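PDB 5LP5: Rod shape-determining protein (MreC) from Helicobacter pylori, which binds the penicillin-binding protein PBP2 in the core cell wall synthesis complex and probably helps keep the cell rod-shaped. Local coordinates for residues K92-I104 and T109-E121. Numbering follows the deposited sequence.
Sequences KMTYTPTFMTSFI and THSVSLNPIVNLE
M100 and V112 meet on a beta hairpin whose strands, 93-103 and 111-114, run antiparallel in a closed six-stranded barrel. The CB of M100 lies near S113 O and, at 4.2 Å, L114 CD2. CG sits between the backbone N and the carbonyl carbon (chi1 79°), the chain runs straight through chi2, and a bend at chi3 brings the tip to V112 and F103. SD lies 3.9 Å from V112 CG1. CE ends beside that same methyl and over the centre of one face of the F103 ring. T109 O lies at the edge of this ring, in plane. F169 of a second copy of the protein meets the F103 ring edge-to-face.

The backbone holds the register. T101 N donates to S113 O at 2.9 Å, and S113 N to S102 O at 2.9 Å. A beta bulge shifts the pairing by one residue between M100 and S102. I104 N donates to S111 O at 3.0 Å. N115 N donates to F99 O, and N115 CB lies over one face of the F99 ring, 3.9 Å from its centroid, as a CH-pi contact.

The chemistry implies a split: backbone bonds set the pairing, while apolar contacts gather round M100, V112 and F103, and F99 packs separately on N115.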
ATOM      1  N   LYS C  92      12.093  -8.860 -30.401  1.00 37.08           N
ATOM      2  CA  LYS C  92      13.287  -8.687 -31.296  1.00 37.16           C
ATOM      3  C   LYS C  92      14.080  -7.433 -30.931  1.00 36.91           C
ATOM      4  O   LYS C  92      13.561  -6.481 -30.333  1.00 34.69           O
ATOM      5  CB  LYS C  92      12.908  -8.636 -32.777  1.00 37.99           C
ATOM      6  CG  LYS C  92      12.597  -9.992 -33.404  1.00 38.23           C
ATOM      7  CD  LYS C  92      13.024 -10.094 -34.869  1.00 38.68           C
ATOM      8  CE  LYS C  92      12.021 -10.820 -35.748  1.00 39.36           C
ATOM      9  NZ  LYS C  92      11.425 -11.993 -35.052  1.00 39.25           N
ATOM     10  N   MET C  93      15.359  -7.452 -31.290  1.00 38.63           N
ATOM     11  CA  MET C  93      16.360  -6.579 -30.670  1.00 37.92           C
ATOM     12  C   MET C  93      17.679  -6.606 -31.445  1.00 38.60           C
ATOM     13  O   MET C  93      18.084  -7.656 -31.992  1.00 38.00           O
ATOM     14  CB  MET C  93      16.648  -7.084 -29.266  1.00 37.26           C
ATOM     15  CG  MET C  93      17.412  -6.084 -28.457  1.00 37.14           C
ATOM     16  SD  MET C  93      18.421  -6.852 -27.220  1.00 34.60           S
ATOM     17  CE  MET C  93      17.305  -8.102 -26.579  1.00 36.35           C
ATOM     18  N   THR C  94      18.373  -5.474 -31.459  1.00 37.80           N
ATOM     19  CA  THR C  94      19.656  -5.383 -32.148  1.00 38.66           C
ATOM     20  C   THR C  94      20.713  -4.802 -31.223  1.00 38.60           C
ATOM     21  O   THR C  94      20.451  -3.903 -30.422  1.00 39.79           O
ATOM     22  CB  THR C  94      19.557  -4.454 -33.377  1.00 38.59           C
ATOM     23  OG1 THR C  94      18.562  -4.944 -34.263  1.00 41.74           O
ATOM     24  CG2 THR C  94      20.831  -4.387 -34.133  1.00 37.25           C
ATOM     25  N   TYR C  95      21.927  -5.315 -31.367  1.00 36.17           N
ATOM     26  CA  TYR C  95      23.100  -4.693 -30.798  1.00 33.70           C
ATOM     27  C   TYR C  95      23.945  -4.161 -31.945  1.00 33.28           C
ATOM     28  O   TYR C  95      24.264  -4.908 -32.858  1.00 32.68           O
ATOM     29  CB  TYR C  95      23.880  -5.725 -30.005  1.00 32.51           C
ATOM     30  CG  TYR C  95      23.306  -5.998 -28.644  1.00 31.83           C
ATOM     31  CD1 TYR C  95      23.425  -5.057 -27.654  1.00 32.68           C
ATOM     32  CD2 TYR C  95      22.650  -7.193 -28.337  1.00 31.52           C
ATOM     33  CE1 TYR C  95      22.903  -5.282 -26.379  1.00 31.62           C
ATOM     34  CE2 TYR C  95      22.122  -7.427 -27.084  1.00 30.60           C
ATOM     35  CZ  TYR C  95      22.252  -6.467 -26.099  1.00 30.79           C
ATOM     36  OH  TYR C  95      21.770  -6.654 -24.828  1.00 27.46           O
ATOM     37  N   THR C  96      24.297  -2.877 -31.898  1.00 32.23           N
ATOM     38  CA  THR C  96      25.164  -2.272 -32.915  1.00 32.23           C
ATOM     39  C   THR C  96      26.332  -1.628 -32.228  1.00 31.64           C
ATOM     40  O   THR C  96      26.147  -0.948 -31.237  1.00 31.59           O
ATOM     41  CB  THR C  96      24.419  -1.195 -33.718  1.00 32.50           C
ATOM     42  OG1 THR C  96      23.136  -1.689 -34.067  1.00 33.05           O
ATOM     43  CG2 THR C  96      25.138  -0.870 -34.972  1.00 33.02           C
ATOM     44  N   PRO C  97      27.547  -1.827 -32.738  1.00 32.46           N
ATOM     45  CA  PRO C  97      28.684  -1.253 -32.056  1.00 32.92           C
ATOM     46  C   PRO C  97      28.788   0.256 -32.227  1.00 33.55           C
ATOM     47  O   PRO C  97      28.265   0.823 -33.178  1.00 34.78           O
ATOM     48  CB  PRO C  97      29.872  -1.988 -32.686  1.00 34.48           C
ATOM     49  CG  PRO C  97      29.412  -2.424 -34.028  1.00 34.85           C
ATOM     50  CD  PRO C  97      27.951  -2.683 -33.863  1.00 34.35           C
ATOM     51  N   THR C  98      29.443   0.893 -31.271  1.00 34.16           N
ATOM     52  CA  THR C  98      29.549   2.344 -31.217  1.00 34.88           C
ATOM     53  C   THR C  98      30.776   2.608 -30.393  1.00 34.12           C
ATOM     54  O   THR C  98      31.229   1.703 -29.643  1.00 34.94           O
ATOM     55  CB  THR C  98      28.301   3.015 -30.550  1.00 34.80           C
ATOM     56  OG1 THR C  98      28.438   4.452 -30.542  1.00 34.43           O
ATOM     57  CG2 THR C  98      28.091   2.520 -29.110  1.00 33.17           C
ATOM     58  N   PHE C  99      31.313   3.819 -30.510  1.00 34.78           N
ATOM     59  CA  PHE C  99      32.423   4.156 -29.661  1.00 36.93           C
ATOM     60  C   PHE C  99      32.417   5.613 -29.319  1.00 35.43           C
ATOM     61  O   PHE C  99      31.839   6.404 -30.041  1.00 33.16           O
ATOM     62  CB  PHE C  99      33.750   3.756 -30.321  1.00 41.64           C
ATOM     63  CG  PHE C  99      33.973   4.377 -31.658  1.00 44.82           C
ATOM     64  CD1 PHE C  99      34.785   5.489 -31.747  1.00 47.57           C
ATOM     65  CD2 PHE C  99      33.371   3.886 -32.819  1.00 46.76           C
ATOM     66  CE1 PHE C  99      35.045   6.096 -32.971  1.00 49.23           C
ATOM     67  CE2 PHE C  99      33.608   4.504 -34.043  1.00 48.69           C
ATOM     68  CZ  PHE C  99      34.460   5.599 -34.119  1.00 47.90           C
ATOM     69  N   MET C 100      33.063   5.941 -28.201  1.00 34.57           N
ATOM     70  CA  MET C 100      33.092   7.317 -27.736  1.00 33.02           C
ATOM     71  C   MET C 100      34.237   8.068 -28.400  1.00 32.88           C
ATOM     72  O   MET C 100      35.316   7.543 -28.580  1.00 33.94           O
ATOM     73  CB  MET C 100      33.128   7.404 -26.204  1.00 32.08           C
ATOM     74  CG  MET C 100      34.467   7.163 -25.553  1.00 32.13           C
ATOM     75  SD  MET C 100      34.330   7.188 -23.758  1.00 31.07           S
ATOM     76  CE  MET C 100      34.496   8.945 -23.427  1.00 32.35           C
ATOM     77  N   THR C 101      33.981   9.315 -28.759  1.00 32.51           N
ATOM     78  CA  THR C 101      35.015  10.186 -29.331  1.00 32.55           C
ATOM     79  C   THR C 101      35.651  11.085 -28.294  1.00 31.87           C
ATOM     80  O   THR C 101      36.820  11.427 -28.373  1.00 33.22           O
ATOM     81  CB  THR C 101      34.448  11.088 -30.436  1.00 33.12           C
ATOM     82  OG1 THR C 101      33.542  12.060 -29.872  1.00 33.87           O
ATOM     83  CG2 THR C 101      33.784  10.218 -31.521  1.00 32.93           C
ATOM     84  N   SER C 102      34.855  11.459 -27.306  1.00 30.96           N
ATOM     85  CA  SER C 102      35.280  12.332 -26.243  1.00 30.73           C
ATOM     86  C   SER C 102      34.258  12.273 -25.127  1.00 31.08           C
ATOM     87  O   SER C 102      33.136  11.796 -25.331  1.00 30.91           O
ATOM     88  CB  SER C 102      35.329  13.744 -26.781  1.00 31.01           C
ATOM     89  OG  SER C 102      34.055  14.170 -27.241  1.00 29.33           O
ATOM     90  N   PHE C 103      34.614  12.800 -23.961  1.00 32.55           N
ATOM     91  CA  PHE C 103      33.606  13.131 -22.950  1.00 33.59           C
ATOM     92  C   PHE C 103      32.911  14.410 -23.411  1.00 34.67           C
ATOM     93  O   PHE C 103      33.488  15.181 -24.176  1.00 36.80           O
ATOM     94  CB  PHE C 103      34.263  13.358 -21.613  1.00 34.02           C
ATOM     95  CG  PHE C 103      34.862  12.129 -21.025  1.00 34.18           C
ATOM     96  CD1 PHE C 103      34.141  11.319 -20.166  1.00 34.07           C
ATOM     97  CD2 PHE C 103      36.185  11.803 -21.289  1.00 35.74           C
ATOM     98  CE1 PHE C 103      34.736  10.202 -19.609  1.00 34.27           C
ATOM     99  CE2 PHE C 103      36.775  10.681 -20.742  1.00 35.58           C
ATOM    100  CZ  PHE C 103      36.051   9.879 -19.901  1.00 34.71           C
ATOM    101  N   ILE C 104      31.689  14.637 -22.962  1.00 33.83           N
ATOM    102  CA  ILE C 104      30.980  15.855 -23.347  1.00 34.61           C
ATOM    103  C   ILE C 104      31.609  17.039 -22.627  1.00 35.14           C
ATOM    104  O   ILE C 104      32.004  17.987 -23.254  1.00 36.47           O
ATOM    105  CB  ILE C 104      29.459  15.780 -23.055  1.00 33.99           C
ATOM    106  CG1 ILE C 104      28.864  14.613 -23.823  1.00 34.95           C
ATOM    107  CG2 ILE C 104      28.768  17.050 -23.465  1.00 34.38           C
ATOM    108  CD1 ILE C 104      27.363  14.575 -24.008  1.00 35.61           C
ATOM    109  N   THR C 109      32.509  12.715 -15.865  1.00 33.78           N
ATOM    110  CA  THR C 109      32.894  11.424 -16.450  1.00 33.42           C
ATOM    111  C   THR C 109      31.703  10.574 -16.902  1.00 32.51           C
ATOM    112  O   THR C 109      31.875   9.537 -17.518  1.00 30.17           O
ATOM    113  CB  THR C 109      33.659  10.543 -15.424  1.00 33.48           C
ATOM    114  OG1 THR C 109      32.822  10.240 -14.294  1.00 32.68           O
ATOM    115  CG2 THR C 109      34.933  11.218 -14.944  1.00 34.01           C
ATOM    116  N   HIS C 110      30.495  11.012 -16.538  1.00 33.04           N
ATOM    117  CA  HIS C 110      29.289  10.247 -16.802  1.00 32.93           C
ATOM    118  C   HIS C 110      28.540  10.734 -18.054  1.00 33.45           C
ATOM    119  O   HIS C 110      27.357  10.407 -18.213  1.00 35.74           O
ATOM    120  CB  HIS C 110      28.368  10.289 -15.569  1.00 33.03           C
ATOM    121  CG  HIS C 110      29.073  10.045 -14.266  1.00 33.87           C
ATOM    122  ND1 HIS C 110      29.461   8.799 -13.832  1.00 34.01           N
ATOM    123  CD2 HIS C 110      29.488  10.917 -13.320  1.00 35.44           C
ATOM    124  CE1 HIS C 110      30.072   8.912 -12.666  1.00 35.76           C
ATOM    125  NE2 HIS C 110      30.090  10.187 -12.328  1.00 36.27           N
ATOM    126  N   SER C 111      29.205  11.436 -18.963  1.00 33.34           N
ATOM    127  CA  SER C 111      28.553  11.933 -20.167  1.00 33.57           C
ATOM    128  C   SER C 111      29.531  11.897 -21.323  1.00 34.51           C
ATOM    129  O   SER C 111      30.620  12.490 -21.244  1.00 35.27           O
ATOM    130  CB  SER C 111      28.050  13.364 -19.971  1.00 34.99           C
ATOM    131  OG  SER C 111      26.880  13.376 -19.174  1.00 37.04           O
ATOM    132  N   VAL C 112      29.162  11.215 -22.410  1.00 33.49           N
ATOM    133  CA  VAL C 112      30.080  11.058 -23.531  1.00 33.59           C
ATOM    134  C   VAL C 112      29.458  11.316 -24.896  1.00 34.28           C
ATOM    135  O   VAL C 112      28.262  11.089 -25.105  1.00 33.74           O
ATOM    136  CB  VAL C 112      30.714   9.651 -23.541  1.00 33.37           C
ATOM    137  CG1 VAL C 112      31.453   9.394 -22.246  1.00 32.88           C
ATOM    138  CG2 VAL C 112      29.664   8.576 -23.787  1.00 33.44           C
ATOM    139  N   SER C 113      30.300  11.759 -25.820  1.00 36.03           N
ATOM    140  CA  SER C 113      29.908  11.913 -27.217  1.00 39.13           C
ATOM    141  C   SER C 113      30.239  10.630 -27.970  1.00 39.77           C
ATOM    142  O   SER C 113      31.359  10.132 -27.896  1.00 39.21           O
ATOM    143  CB  SER C 113      30.659  13.074 -27.883  1.00 40.36           C
ATOM    144  OG  SER C 113      30.143  14.347 -27.539  1.00 41.89           O
ATOM    145  N   LEU C 114      29.255  10.110 -28.706  1.00 40.26           N
ATOM    146  CA  LEU C 114      29.392   8.867 -29.435  1.00 41.15           C
ATOM    147  C   LEU C 114      29.424   9.094 -30.928  1.00 43.06           C
ATOM    148  O   LEU C 114      28.800   9.998 -31.456  1.00 47.30           O
ATOM    149  CB  LEU C 114      28.222   7.958 -29.125  1.00 41.63           C
ATOM    150  CG  LEU C 114      28.121   7.512 -27.673  1.00 42.83           C
ATOM    151  CD1 LEU C 114      26.765   6.866 -27.434  1.00 42.68           C
ATOM    152  CD2 LEU C 114      29.216   6.530 -27.323  1.00 42.83           C
ATOM    153  N   ASN C 115      30.148   8.247 -31.618  1.00 45.39           N
ATOM    154  CA  ASN C 115      30.211   8.354 -33.046  1.00 50.34           C
ATOM    155  C   ASN C 115      28.843   8.049 -33.642  1.00 51.96           C
ATOM    156  O   ASN C 115      28.232   7.031 -33.285  1.00 52.80           O
ATOM    157  CB  ASN C 115      31.206   7.369 -33.593  1.00 53.72           C
ATOM    158  CG  ASN C 115      31.680   7.753 -34.967  1.00 58.12           C
ATOM    159  OD1 ASN C 115      32.003   8.926 -35.206  1.00 55.95           O
ATOM    160  ND2 ASN C 115      31.686   6.800 -35.898  1.00 62.93           N
ATOM    161  N   PRO C 116      28.347   8.920 -34.546  1.00 50.82           N
ATOM    162  CA  PRO C 116      27.043   8.747 -35.184  1.00 49.51           C
ATOM    163  C   PRO C 116      26.794   7.346 -35.705  1.00 48.89           C
ATOM    164  O   PRO C 116      27.725   6.674 -36.145  1.00 49.70           O
ATOM    165  CB  PRO C 116      27.099   9.712 -36.369  1.00 50.90           C
ATOM    166  CG  PRO C 116      28.040  10.775 -35.947  1.00 52.57           C
ATOM    167  CD  PRO C 116      29.003  10.163 -34.986  1.00 51.65           C
ATOM    168  N   ILE C 117      25.537   6.916 -35.654  1.00 47.76           N
ATOM    169  CA  ILE C 117      25.129   5.616 -36.171  1.00 48.29           C
ATOM    170  C   ILE C 117      23.958   5.798 -37.131  1.00 49.88           C
ATOM    171  O   ILE C 117      22.985   6.460 -36.815  1.00 48.82           O
ATOM    172  CB  ILE C 117      24.721   4.651 -35.033  1.00 46.68           C
ATOM    173  CG1 ILE C 117      25.945   4.204 -34.230  1.00 43.82           C
ATOM    174  CG2 ILE C 117      23.938   3.450 -35.582  1.00 48.05           C
ATOM    175  CD1 ILE C 117      25.624   3.184 -33.156  1.00 42.87           C
ATOM    176  N   VAL C 118      24.066   5.178 -38.295  1.00 52.69           N
ATOM    177  CA  VAL C 118      23.100   5.332 -39.364  1.00 53.82           C
ATOM    178  C   VAL C 118      21.652   5.051 -38.903  1.00 53.69           C
ATOM    179  O   VAL C 118      21.410   4.247 -38.002  1.00 49.23           O
ATOM    180  CB  VAL C 118      23.523   4.457 -40.571  1.00 56.28           C
ATOM    181  CG1 VAL C 118      22.420   4.323 -41.623  1.00 59.44           C
ATOM    182  CG2 VAL C 118      24.783   5.039 -41.205  1.00 57.69           C
ATOM    183  N   ASN C 119      20.721   5.761 -39.544  1.00 55.90           N
ATOM    184  CA  ASN C 119      19.300   5.880 -39.145  1.00 55.86           C
ATOM    185  C   ASN C 119      18.857   5.311 -37.791  1.00 48.30           C
ATOM    186  O   ASN C 119      18.268   4.241 -37.678  1.00 45.53           O
ATOM    187  CB  ASN C 119      18.318   5.516 -40.294  1.00 64.75           C
ATOM    188  CG  ASN C 119      18.773   4.328 -41.121  1.00 69.20           C
ATOM    189  OD1 ASN C 119      19.221   3.308 -40.571  1.00 67.50           O
ATOM    190  ND2 ASN C 119      18.646   4.450 -42.456  1.00 67.49           N
ATOM    191  N   LEU C 120      19.148   6.090 -36.762  1.00 42.41           N
ATOM    192  CA  LEU C 120      18.521   5.946 -35.476  1.00 39.27           C
ATOM    193  C   LEU C 120      17.362   6.918 -35.439  1.00 39.90           C
ATOM    194  O   LEU C 120      17.284   7.829 -36.263  1.00 40.16           O
ATOM    195  CB  LEU C 120      19.491   6.297 -34.362  1.00 37.47           C
ATOM    196  CG  LEU C 120      20.697   5.375 -34.205  1.00 36.23           C
ATOM    197  CD1 LEU C 120      21.654   5.896 -33.158  1.00 35.67           C
ATOM    198  CD2 LEU C 120      20.241   3.987 -33.813  1.00 36.01           C
ATOM    199  N   GLU C 121      16.459   6.720 -34.483  1.00 39.29           N
ATOM    200  CA  GLU C 121      15.391   7.666 -34.238  1.00 40.24           C
ATOM    201  C   GLU C 121      15.832   8.679 -33.198  1.00 40.74           C
ATOM    202  O   GLU C 121      16.511   8.340 -32.203  1.00 41.04           O
ATOM    203  CB  GLU C 121      14.149   6.980 -33.690  1.00 40.41           C
ATOM    204  CG  GLU C 121      13.495   5.927 -34.539  1.00 39.63           C
ATOM    205  CD  GLU C 121      12.301   5.344 -33.813  1.00 39.12           C
ATOM    206  OE1 GLU C 121      11.815   5.982 -32.842  1.00 37.38           O
ATOM    207  OE2 GLU C 121      11.859   4.244 -34.200  1.00 41.04           O
TER